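Local coordinates for flagellar protein FlgA (Thermotoga maritima, PDB 3FRN) that probably acts in the periplasm as a chaperone for assembly of the P-ring of the flagellar basal body, at residues R140-V145 / K167-E172; V146-N151 / T197-D202; N151-D156 / R190-E195; G186-R191 / M203-P208. One frame throughout, in Å; residues are numbered along the deposited sequence.

Interaction 1 (R140-V145 / K167-E172)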
# COMPACT_ATOMS: atom_id res chain seq x y z
N ARG A 140 0.80 4.51 6.18
CA ARG A 140 0.21 3.18 6.00
C ARG A 140 -1.04 3.28 5.15
O ARG A 140 -1.86 4.18 5.33
CB ARG A 140 -0.20 2.57 7.34
CG ARG A 140 0.93 1.99 8.15
CD ARG A 140 0.40 1.36 9.43
NE ARG A 140 1.43 0.66 10.19
CZ ARG A 140 1.29 0.22 11.44
NH1 ARG A 140 0.14 0.40 12.09
NH2 ARG A 140 2.29 -0.40 12.04
N LYS A 141 -1.20 2.33 4.22
CA LYS A 141 -2.46 2.14 3.52
C LYS A 141 -2.82 0.67 3.62
O LYS A 141 -2.31 -0.17 2.86
CB LYS A 141 -2.36 2.59 2.06
CG LYS A 141 -3.72 2.70 1.38
CD LYS A 141 -3.56 3.29 -0.01
CE LYS A 141 -4.86 3.91 -0.49
NZ LYS A 141 -4.63 4.84 -1.63
N GLU A 142 -3.67 0.35 4.59
CA GLU A 142 -4.05 -1.02 4.88
C GLU A 142 -5.33 -1.33 4.13
O GLU A 142 -6.33 -0.63 4.29
CB GLU A 142 -4.23 -1.21 6.39
CG GLU A 142 -3.95 -2.63 6.89
CD GLU A 142 -2.47 -2.94 7.04
OE1 GLU A 142 -2.13 -4.13 7.22
OE2 GLU A 142 -1.64 -2.00 7.00
N ARG A 143 -5.31 -2.38 3.31
CA ARG A 143 -6.46 -2.73 2.47
C ARG A 143 -6.56 -4.23 2.29
O ARG A 143 -5.60 -4.95 2.55
CB ARG A 143 -6.33 -2.06 1.10
CG ARG A 143 -7.53 -1.20 0.70
CD ARG A 143 -7.46 0.17 1.36
NE ARG A 143 -8.69 0.94 1.22
CZ ARG A 143 -9.79 0.77 1.94
NH1 ARG A 143 -10.85 1.55 1.72
NH2 ARG A 143 -9.86 -0.16 2.88
N ASN A 144 -7.72 -4.70 1.85
CA ASN A 144 -7.89 -6.11 1.51
C ASN A 144 -7.40 -6.40 0.10
O ASN A 144 -7.94 -5.87 -0.88
CB ASN A 144 -9.35 -6.54 1.67
CG ASN A 144 -9.71 -6.82 3.12
OD1 ASN A 144 -9.41 -7.90 3.64
ND2 ASN A 144 -10.35 -5.86 3.76
N VAL A 145 -6.37 -7.22 -0.00
CA VAL A 145 -5.78 -7.58 -1.29
C VAL A 145 -5.98 -9.06 -1.63
O VAL A 145 -6.29 -9.87 -0.76
CB VAL A 145 -4.28 -7.21 -1.37
CG1 VAL A 145 -4.07 -5.71 -1.22
CG2 VAL A 145 -3.49 -7.98 -0.33
N LYS A 167 -6.09 -8.77 4.38
CA LYS A 167 -5.69 -7.40 4.72
C LYS A 167 -4.17 -7.24 4.67
O LYS A 167 -3.45 -8.03 5.27
CB LYS A 167 -6.22 -7.02 6.11
CG LYS A 167 -7.50 -6.18 6.11
CD LYS A 167 -7.22 -4.74 6.53
CE LYS A 167 -8.48 -3.85 6.49
NZ LYS A 167 -8.66 -3.13 5.18
N ARG A 168 -3.68 -6.24 3.93
CA ARG A 168 -2.24 -5.99 3.81
C ARG A 168 -1.92 -4.49 3.72
O ARG A 168 -2.76 -3.69 3.32
CB ARG A 168 -1.66 -6.68 2.57
CG ARG A 168 -1.51 -8.20 2.64
CD ARG A 168 -0.25 -8.64 3.38
NE ARG A 168 0.32 -9.86 2.80
CZ ARG A 168 -0.13 -11.09 3.03
NH1 ARG A 168 0.46 -12.13 2.44
NH2 ARG A 168 -1.16 -11.29 3.83
N ASN A 169 -0.69 -4.12 4.08
CA ASN A 169 -0.20 -2.77 3.85
C ASN A 169 0.25 -2.61 2.40
O ASN A 169 1.27 -3.15 1.99
CB ASN A 169 0.96 -2.43 4.81
CG ASN A 169 1.40 -0.96 4.74
OD1 ASN A 169 0.85 -0.14 3.99
ND2 ASN A 169 2.41 -0.63 5.54
N VAL A 170 -0.54 -1.84 1.65
CA VAL A 170 -0.30 -1.59 0.24
C VAL A 170 1.01 -0.84 0.01
O VAL A 170 1.60 -0.93 -1.05
CB VAL A 170 -1.51 -0.82 -0.40
CG1 VAL A 170 -1.27 -0.50 -1.88
CG2 VAL A 170 -2.80 -1.61 -0.21
N PHE A 171 1.49 -0.13 1.03
CA PHE A 171 2.74 0.61 0.91
C PHE A 171 3.97 -0.26 1.15
O PHE A 171 5.10 0.21 1.06
CB PHE A 171 2.76 1.82 1.86
CG PHE A 171 1.83 2.93 1.46
CD1 PHE A 171 1.25 2.97 0.20
CD2 PHE A 171 1.55 3.95 2.35
CE1 PHE A 171 0.40 4.00 -0.16
CE2 PHE A 171 0.71 4.98 2.00
CZ PHE A 171 0.13 5.01 0.74
N GLU A 172 3.73 -1.53 1.47
CA GLU A 172 4.79 -2.53 1.64
C GLU A 172 4.63 -3.68 0.64
O GLU A 172 5.14 -4.77 0.86
CB GLU A 172 4.78 -3.06 3.08
CG GLU A 172 5.56 -2.21 4.07
CD GLU A 172 5.30 -2.60 5.53
OE1 GLU A 172 6.25 -3.07 6.21
OE2 GLU A 172 4.16 -2.44 6.00
O HOH W 1 3.83 0.26 8.11
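K141 lays its CB over the face of the F171 ring, 3.7 Å from the ring centroid and only 12° off the normal, a CH-pi contact. Its CG is anti to the backbone N (chi1 -167°); CD touches CE1 and CZ before the extended chain leaves the ring and NZ bonds to the carbonyl of K90. Close by, the amide of N169 is turned so that OD1 meets two backbone donors from opposite faces of its plane. K141 N reaches N169 OD1 across the contact at 3.2 Å, and F171 N reaches the same atom at 3.0 Å, closing an Asx turn where the strand passes into the 3-10 segment 170-171. The other branch, N169 ND2, donates to E172 OE2 on its anti side at 2.6 Å. Behind this turn a later part of strand 132-148 pairs antiparallel with the end of strand 163-169: R143 and R168 form the hydrogen-bonded pair, and V170 N adds a bond to K141 O. On the face shared by E142, N144, K167 and N169, the side chain of E142 crosses that of N169 at about a right angle, OE2 lying 3.4 Å from N169 CB, while K167 folds back over N144. On the face of R143 and R168, V145 CG2 sits against R168 CG at 3.6 Å. K167 NZ stands at the edge of the R143 guanidinium, 3.9 Å from NH2, so two like charges probably repel slightly in this exposed corner. By contrast, the double grip on N169 OD1 fixes the amide and secures the turn.

Interaction 2 (V146-N151 / T197-D202); sequences VVLKRN and TVLTAD
The methyl groups of V146 and L148 flank the side chain of L199, which fits between them on the buried side of the contact. L199 CD2 lies 3.9 Å from V146 CG1 and equally 3.9 Å from L148 CD2, so a single methyl fills the dip between two residues of the strand. The leucine has a non-staggered chi1 of -122°. CD1, the second branch, leans on L148 CG at 4.0 Å, and the two leucines cross at about a right angle. V163 of the adjoining strand and V184 of helix 181-184 also press on V146 and L199, extending the apolar cluster. This is the SAF-family region, in which the end of strand 132-148 is joined by an irregular segment that touches it through one bridge, V147 with V198. Two backbone bonds frame that bridge: L199 N to V146 O at 3.0 Å, and L148 N to T197 O at 3.1 Å, the latter with its donor well above the carbonyl plane. On the other side V147 offers CG2, anti to its carbonyl carbon, to V198 CG2 at 3.9 Å. T197 O also fits against the flank of L148, with CG 3.7 Å away, while the threonine hydroxyl turns to the carbonyl of K194.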
# COMPACT_ATOMS: atom_id res chain seq x y z
N VAL A 146 -5.79 -9.40 -2.90
CA VAL A 146 -5.97 -10.76 -3.39
C VAL A 146 -4.69 -11.57 -3.17
O VAL A 146 -3.62 -11.22 -3.67
CB VAL A 146 -6.39 -10.75 -4.88
CG1 VAL A 146 -6.25 -12.12 -5.50
CG2 VAL A 146 -7.83 -10.26 -5.02
N VAL A 147 -4.81 -12.66 -2.42
CA VAL A 147 -3.68 -13.51 -2.06
C VAL A 147 -3.95 -14.94 -2.51
O VAL A 147 -5.08 -15.41 -2.44
CB VAL A 147 -3.40 -13.44 -0.52
CG1 VAL A 147 -2.43 -14.53 -0.06
CG2 VAL A 147 -2.86 -12.06 -0.13
N LEU A 148 -2.91 -15.63 -2.98
CA LEU A 148 -3.04 -17.02 -3.46
C LEU A 148 -3.37 -18.05 -2.38
O LEU A 148 -2.72 -18.11 -1.33
CB LEU A 148 -1.78 -17.44 -4.21
CG LEU A 148 -1.63 -16.87 -5.63
CD1 LEU A 148 -0.40 -17.44 -6.29
CD2 LEU A 148 -2.86 -17.17 -6.48
N LYS A 149 -4.39 -18.87 -2.66
CA LYS A 149 -4.73 -20.04 -1.83
C LYS A 149 -3.86 -21.24 -2.17
O LYS A 149 -3.64 -22.10 -1.33
CB LYS A 149 -6.20 -20.45 -2.03
CG LYS A 149 -7.21 -19.63 -1.27
CD LYS A 149 -8.57 -19.70 -1.94
CE LYS A 149 -9.47 -20.75 -1.35
NZ LYS A 149 -10.82 -20.67 -1.98
N ARG A 150 -3.37 -21.30 -3.41
CA ARG A 150 -2.61 -22.45 -3.88
C ARG A 150 -1.56 -22.07 -4.92
O ARG A 150 -1.61 -20.98 -5.48
CB ARG A 150 -3.56 -23.52 -4.44
CG ARG A 150 -4.44 -23.02 -5.57
CD ARG A 150 -5.71 -23.86 -5.74
NE ARG A 150 -5.45 -25.29 -5.97
CZ ARG A 150 -5.02 -25.82 -7.12
NH1 ARG A 150 -4.76 -25.04 -8.17
NH2 ARG A 150 -4.84 -27.13 -7.21
N ASN A 151 -0.61 -22.98 -5.15
CA ASN A 151 0.44 -22.77 -6.15
C ASN A 151 -0.12 -22.75 -7.56
O ASN A 151 -1.02 -23.52 -7.90
CB ASN A 151 1.52 -23.85 -6.05
CG ASN A 151 2.17 -23.90 -4.68
OD1 ASN A 151 1.89 -23.07 -3.82
ND2 ASN A 151 3.05 -24.87 -4.48
N THR A 197 1.37 -15.76 -1.91
CA THR A 197 1.84 -14.67 -2.75
C THR A 197 0.72 -13.68 -3.02
O THR A 197 -0.33 -14.04 -3.57
CB THR A 197 2.41 -15.20 -4.09
OG1 THR A 197 3.54 -16.05 -3.83
CG2 THR A 197 2.86 -14.06 -4.99
N VAL A 198 0.95 -12.43 -2.60
CA VAL A 198 0.08 -11.30 -2.92
C VAL A 198 0.16 -11.06 -4.40
O VAL A 198 1.25 -10.83 -4.94
CB VAL A 198 0.55 -10.01 -2.21
CG1 VAL A 198 -0.32 -8.82 -2.63
CG2 VAL A 198 0.54 -10.19 -0.70
N LEU A 199 -0.99 -11.12 -5.06
CA LEU A 199 -1.05 -11.03 -6.51
C LEU A 199 -0.86 -9.58 -6.89
O LEU A 199 -1.39 -8.70 -6.24
CB LEU A 199 -2.40 -11.56 -7.02
CG LEU A 199 -2.33 -12.72 -8.02
CD1 LEU A 199 -1.12 -13.58 -7.77
CD2 LEU A 199 -3.58 -13.58 -7.94
N THR A 200 -0.05 -9.34 -7.92
CA THR A 200 0.13 -7.99 -8.43
C THR A 200 -0.01 -7.95 -9.96
O THR A 200 0.21 -8.95 -10.63
CB THR A 200 1.51 -7.36 -8.04
OG1 THR A 200 2.58 -8.09 -8.64
CG2 THR A 200 1.70 -7.32 -6.51
N ALA A 201 -0.36 -6.77 -10.48
CA ALA A 201 -0.59 -6.56 -11.90
C ALA A 201 0.51 -7.10 -12.82
O ALA A 201 0.22 -7.64 -13.90
CB ALA A 201 -0.83 -5.08 -12.16
N ASP A 202 1.75 -7.00 -12.38
CA ASP A 202 2.91 -7.38 -13.18
C ASP A 202 3.13 -8.89 -13.28
O ASP A 202 4.04 -9.34 -13.97
CB ASP A 202 4.17 -6.70 -12.64
CG ASP A 202 4.33 -6.87 -11.14
OD1 ASP A 202 3.66 -6.13 -10.38
OD2 ASP A 202 5.13 -7.73 -10.72

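Interaction 3 (N151-D156 / R190-E195); sequences NINVGD and RRYLKE
N151 and its neighbours meet R190-E195 in an antiparallel pairing of two loop segments at the surface of the SAF-family region, with a single beta bridge, I152 with L193. That pair is hydrogen-bonded both ways: I152 N donates to L193 O at 3.0 Å, and L193 N to I152 O at 2.9 Å. One side chain extends the pairing. N151 holds CG anti to its carbonyl carbon (chi1 -59°), and its OD1 accepts from E195 N at 2.8 Å, taking the place of a backbone carbonyl. The ND2 branch lies beside the K194 chain, 3.6 Å from CD, with both side chains pointing the same way. I152 and L193 likewise run side by side, CG1 to CB at 3.9 Å, on the inward side. Outside, the Y192 ring approaches I152 O obliquely, CD2 being 3.3 Å from it, and its plane stands 82° from the amide of N153. Beyond the bridge the chain reverses in a type II turn from N153 to D156, whose carboxylate accepts from N153 N. Backbone bonds between S189 and both G155 and D156 join this turn to strand 188-189, while I152 packs on I158 and L193 on M203, just ahead of strand 204-205.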
# COMPACT_ATOMS: atom_id res chain seq x y z
N ASN A 151 -0.61 -22.98 -5.15
CA ASN A 151 0.44 -22.77 -6.15
C ASN A 151 -0.12 -22.75 -7.56
O ASN A 151 -1.02 -23.52 -7.90
CB ASN A 151 1.52 -23.85 -6.05
CG ASN A 151 2.17 -23.90 -4.68
OD1 ASN A 151 1.89 -23.07 -3.82
ND2 ASN A 151 3.05 -24.87 -4.48
N ILE A 152 0.42 -21.85 -8.38
CA ILE A 152 -0.02 -21.72 -9.77
C ILE A 152 1.20 -21.65 -10.69
O ILE A 152 2.29 -21.27 -10.25
CB ILE A 152 -0.91 -20.47 -9.97
CG1 ILE A 152 -0.13 -19.20 -9.64
CG2 ILE A 152 -2.20 -20.58 -9.13
CD1 ILE A 152 -0.77 -17.96 -10.14
N ASN A 153 1.01 -22.01 -11.95
CA ASN A 153 2.12 -22.11 -12.90
C ASN A 153 1.99 -21.09 -14.03
O ASN A 153 0.95 -20.44 -14.17
CB ASN A 153 2.21 -23.55 -13.44
CG ASN A 153 3.63 -23.96 -13.84
OD1 ASN A 153 4.57 -23.17 -13.79
ND2 ASN A 153 3.78 -25.21 -14.26
N VAL A 154 3.06 -20.95 -14.81
CA VAL A 154 3.06 -20.13 -16.01
C VAL A 154 1.94 -20.62 -16.92
O VAL A 154 1.85 -21.81 -17.20
CB VAL A 154 4.42 -20.25 -16.76
CG1 VAL A 154 4.43 -19.42 -18.03
CG2 VAL A 154 5.56 -19.85 -15.85
N GLY A 155 1.07 -19.71 -17.34
CA GLY A 155 -0.01 -20.06 -18.25
C GLY A 155 -1.32 -20.48 -17.60
O GLY A 155 -2.33 -20.61 -18.28
N ASP A 156 -1.31 -20.68 -16.28
CA ASP A 156 -2.54 -21.02 -15.57
C ASP A 156 -3.54 -19.86 -15.57
O ASP A 156 -3.17 -18.72 -15.34
CB ASP A 156 -2.23 -21.47 -14.14
CG ASP A 156 -1.71 -22.90 -14.07
OD1 ASP A 156 -1.68 -23.58 -15.12
OD2 ASP A 156 -1.33 -23.35 -12.96
N ARG A 190 1.77 -15.14 -15.45
CA ARG A 190 3.01 -15.06 -16.21
C ARG A 190 4.09 -15.88 -15.53
O ARG A 190 5.18 -16.08 -16.08
CB ARG A 190 3.47 -13.60 -16.36
CG ARG A 190 2.49 -12.70 -17.11
CD ARG A 190 2.94 -11.24 -17.08
NE ARG A 190 3.70 -10.89 -18.28
CZ ARG A 190 3.28 -10.03 -19.20
NH1 ARG A 190 4.04 -9.78 -20.27
NH2 ARG A 190 2.12 -9.40 -19.07
N ARG A 191 3.81 -16.36 -14.32
CA ARG A 191 4.82 -17.09 -13.55
C ARG A 191 4.33 -18.22 -12.65
O ARG A 191 3.13 -18.39 -12.40
CB ARG A 191 5.72 -16.12 -12.74
CG ARG A 191 5.08 -14.85 -12.26
CD ARG A 191 6.15 -13.85 -11.84
NE ARG A 191 7.11 -13.62 -12.92
CZ ARG A 191 7.01 -12.65 -13.82
NH1 ARG A 191 6.00 -11.79 -13.78
NH2 ARG A 191 7.93 -12.53 -14.77
N TYR A 192 5.30 -19.01 -12.18
CA TYR A 192 5.06 -19.96 -11.12
C TYR A 192 5.11 -19.23 -9.78
O TYR A 192 6.16 -18.72 -9.36
CB TYR A 192 6.08 -21.10 -11.16
CG TYR A 192 6.01 -22.03 -9.97
CD1 TYR A 192 6.92 -21.91 -8.92
CD2 TYR A 192 5.04 -23.02 -9.89
CE1 TYR A 192 6.86 -22.76 -7.82
CE2 TYR A 192 4.97 -23.87 -8.80
CZ TYR A 192 5.88 -23.74 -7.77
OH TYR A 192 5.82 -24.58 -6.69
N LEU A 193 3.96 -19.17 -9.11
CA LEU A 193 3.85 -18.51 -7.82
C LEU A 193 3.44 -19.53 -6.77
O LEU A 193 2.74 -20.50 -7.08
CB LEU A 193 2.81 -17.38 -7.91
CG LEU A 193 3.18 -15.95 -8.34
CD1 LEU A 193 4.65 -15.78 -8.70
CD2 LEU A 193 2.28 -15.47 -9.47
N LYS A 194 3.89 -19.33 -5.54
CA LYS A 194 3.55 -20.22 -4.44
C LYS A 194 2.40 -19.62 -3.65
O LYS A 194 2.17 -18.42 -3.71
CB LYS A 194 4.76 -20.45 -3.53
CG LYS A 194 5.92 -21.23 -4.17
CD LYS A 194 5.83 -22.73 -3.90
CE LYS A 194 6.57 -23.13 -2.63
NZ LYS A 194 6.71 -24.61 -2.50
N GLU A 195 1.67 -20.46 -2.92
CA GLU A 195 0.61 -20.01 -2.01
C GLU A 195 1.13 -18.91 -1.07
O GLU A 195 2.29 -18.93 -0.66
CB GLU A 195 0.09 -21.22 -1.21
CG GLU A 195 -0.90 -20.89 -0.09
CD GLU A 195 -1.03 -22.01 0.94
OE1 GLU A 195 -1.76 -21.81 1.93
OE2 GLU A 195 -0.40 -23.08 0.77

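Interaction 4 (G186-R191 / M203-P208); sequences GKISRR and MVKDPP
I188 stretches its CD1 toward the two prolines, ending 3.7 Å from both P207 CA and P208 CD. Its CG1 branch is anti to the carbonyl carbon, and an extended chi2 of 166° carries CD1 to the junction of the two prolines. K205 instead places CG between its own backbone N and carbonyl carbon (chi1 64°), then runs out straight. In this way its CG stands 4.2 Å from I188 CB and the two side chains cross obliquely. The R190 chain, bent at chi3, passes K205 at about a right angle: its NH2 comes 3.5 Å from K205 CB, with V204 O at the guanidinium edge and K205 CD over one face. These side chains decorate a two-stranded antiparallel sheet, 188-189 with 204-205, within the SAF-family region. I188 and K205 are its hydrogen-bonded pair, bonded in both directions, and R190 N extends the pairing to M203 O at 2.7 Å. S189 and V204 point to the opposite face, and S189 OG donates to R191 O in the carbonyl plane on a lone pair. K187 bends at chi2 (-91°), which lays CD 3.9 Å from V204 CG2; CE follows beside the D206 carboxylate. The two charges are near but do not form a salt bridge, K187 NZ being 4.5 Å from D206 OD2; the ammonium also has a weak bond to the carbonyl of E183. At the far end G186 O lies 3.4 Å from P207 CD.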
# COMPACT_ATOMS: atom_id res chain seq x y z
N GLY A 186 -9.90 -14.94 -14.60
CA GLY A 186 -9.81 -14.92 -16.05
C GLY A 186 -8.42 -14.54 -16.52
O GLY A 186 -8.08 -14.77 -17.68
N LYS A 187 -7.62 -13.96 -15.63
CA LYS A 187 -6.26 -13.57 -15.96
C LYS A 187 -5.37 -14.80 -16.04
O LYS A 187 -5.65 -15.82 -15.42
CB LYS A 187 -5.69 -12.59 -14.93
CG LYS A 187 -6.32 -11.20 -14.93
CD LYS A 187 -5.58 -10.24 -15.84
CE LYS A 187 -6.27 -8.88 -15.89
NZ LYS A 187 -6.05 -8.06 -14.66
N ILE A 188 -4.28 -14.66 -16.79
CA ILE A 188 -3.34 -15.75 -17.03
C ILE A 188 -2.03 -15.42 -16.31
O ILE A 188 -1.46 -14.36 -16.52
CB ILE A 188 -3.14 -15.95 -18.56
CG1 ILE A 188 -4.44 -16.47 -19.19
CG2 ILE A 188 -1.99 -16.90 -18.86
CD1 ILE A 188 -4.48 -16.39 -20.68
N SER A 189 -1.57 -16.33 -15.46
CA SER A 189 -0.32 -16.16 -14.73
C SER A 189 0.90 -16.12 -15.65
O SER A 189 1.05 -16.97 -16.53
CB SER A 189 -0.15 -17.29 -13.73
OG SER A 189 1.01 -17.07 -12.93
N ARG A 190 1.77 -15.14 -15.45
CA ARG A 190 3.01 -15.06 -16.21
C ARG A 190 4.09 -15.88 -15.53
O ARG A 190 5.18 -16.08 -16.08
CB ARG A 190 3.47 -13.60 -16.36
CG ARG A 190 2.49 -12.70 -17.11
CD ARG A 190 2.94 -11.24 -17.08
NE ARG A 190 3.70 -10.89 -18.28
CZ ARG A 190 3.28 -10.03 -19.20
NH1 ARG A 190 4.04 -9.78 -20.27
NH2 ARG A 190 2.12 -9.40 -19.07
N ARG A 191 3.81 -16.36 -14.32
CA ARG A 191 4.82 -17.09 -13.55
C ARG A 191 4.33 -18.22 -12.65
O ARG A 191 3.13 -18.39 -12.40
CB ARG A 191 5.72 -16.12 -12.74
CG ARG A 191 5.08 -14.85 -12.26
CD ARG A 191 6.15 -13.85 -11.84
NE ARG A 191 7.11 -13.62 -12.92
CZ ARG A 191 7.01 -12.65 -13.82
NH1 ARG A 191 6.00 -11.79 -13.78
NH2 ARG A 191 7.93 -12.53 -14.77
N MET A 203 2.30 -9.67 -12.59
CA MET A 203 2.48 -11.12 -12.56
C MET A 203 1.50 -11.86 -13.44
O MET A 203 1.62 -13.07 -13.66
CB MET A 203 2.35 -11.62 -11.12
CG MET A 203 3.29 -10.92 -10.18
SD MET A 203 3.61 -11.85 -8.69
CE MET A 203 2.04 -11.78 -7.91
N VAL A 204 0.51 -11.12 -13.93
CA VAL A 204 -0.58 -11.70 -14.69
C VAL A 204 -0.73 -10.97 -16.01
O VAL A 204 -0.21 -9.86 -16.18
CB VAL A 204 -1.91 -11.65 -13.89
CG1 VAL A 204 -1.81 -12.45 -12.59
CG2 VAL A 204 -2.34 -10.22 -13.60
N LYS A 205 -1.42 -11.59 -16.95
CA LYS A 205 -1.77 -10.91 -18.18
C LYS A 205 -3.19 -11.26 -18.55
O LYS A 205 -3.72 -12.27 -18.09
CB LYS A 205 -0.80 -11.26 -19.32
CG LYS A 205 -0.79 -12.71 -19.75
CD LYS A 205 0.15 -12.89 -20.92
CE LYS A 205 0.35 -14.36 -21.23
NZ LYS A 205 1.68 -14.59 -21.87
N ASP A 206 -3.79 -10.41 -19.36
CA ASP A 206 -5.15 -10.62 -19.83
C ASP A 206 -5.24 -11.83 -20.76
O ASP A 206 -4.25 -12.19 -21.40
CB ASP A 206 -5.65 -9.36 -20.52
CG ASP A 206 -5.96 -8.24 -19.53
OD1 ASP A 206 -7.16 -7.99 -19.27
OD2 ASP A 206 -5.01 -7.61 -19.01
N PRO A 207 -6.41 -12.49 -20.81
CA PRO A 207 -6.64 -13.55 -21.81
C PRO A 207 -6.59 -12.99 -23.23
O PRO A 207 -7.00 -11.84 -23.46
CB PRO A 207 -8.05 -14.05 -21.47
CG PRO A 207 -8.69 -12.93 -20.72
CD PRO A 207 -7.58 -12.31 -19.93
N PRO A 208 -6.07 -13.78 -24.19
CA PRO A 208 -5.94 -13.33 -25.59
C PRO A 208 -7.29 -13.24 -26.27
O PRO A 208 -8.21 -13.96 -25.90
CB PRO A 208 -5.09 -14.43 -26.24
CG PRO A 208 -4.51 -15.22 -25.11
CD PRO A 208 -5.53 -15.13 -24.01

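From the N terminus, strand 132-148 supplies the first segments of interactions 1 and 2 in succession. Interaction 1 closes a loop back to the end of strand 163-169; interaction 2 reaches further, to 197-202, and the two cross while touching through R168 and V198. Interaction 3 starts at N151, shared with interaction 2, closes back to 190-195 within the span of interaction 2 and crosses interaction 1. The first segment of interaction 4, 186-191, overlaps the start of the second segment of interaction 3 at R190 and R191; it closes the shortest loop, between strands 188-189 and 204-205, and crosses interaction 2. Together they tie the long strand, its partner 163-169 and the small sheet into one SAF-family region.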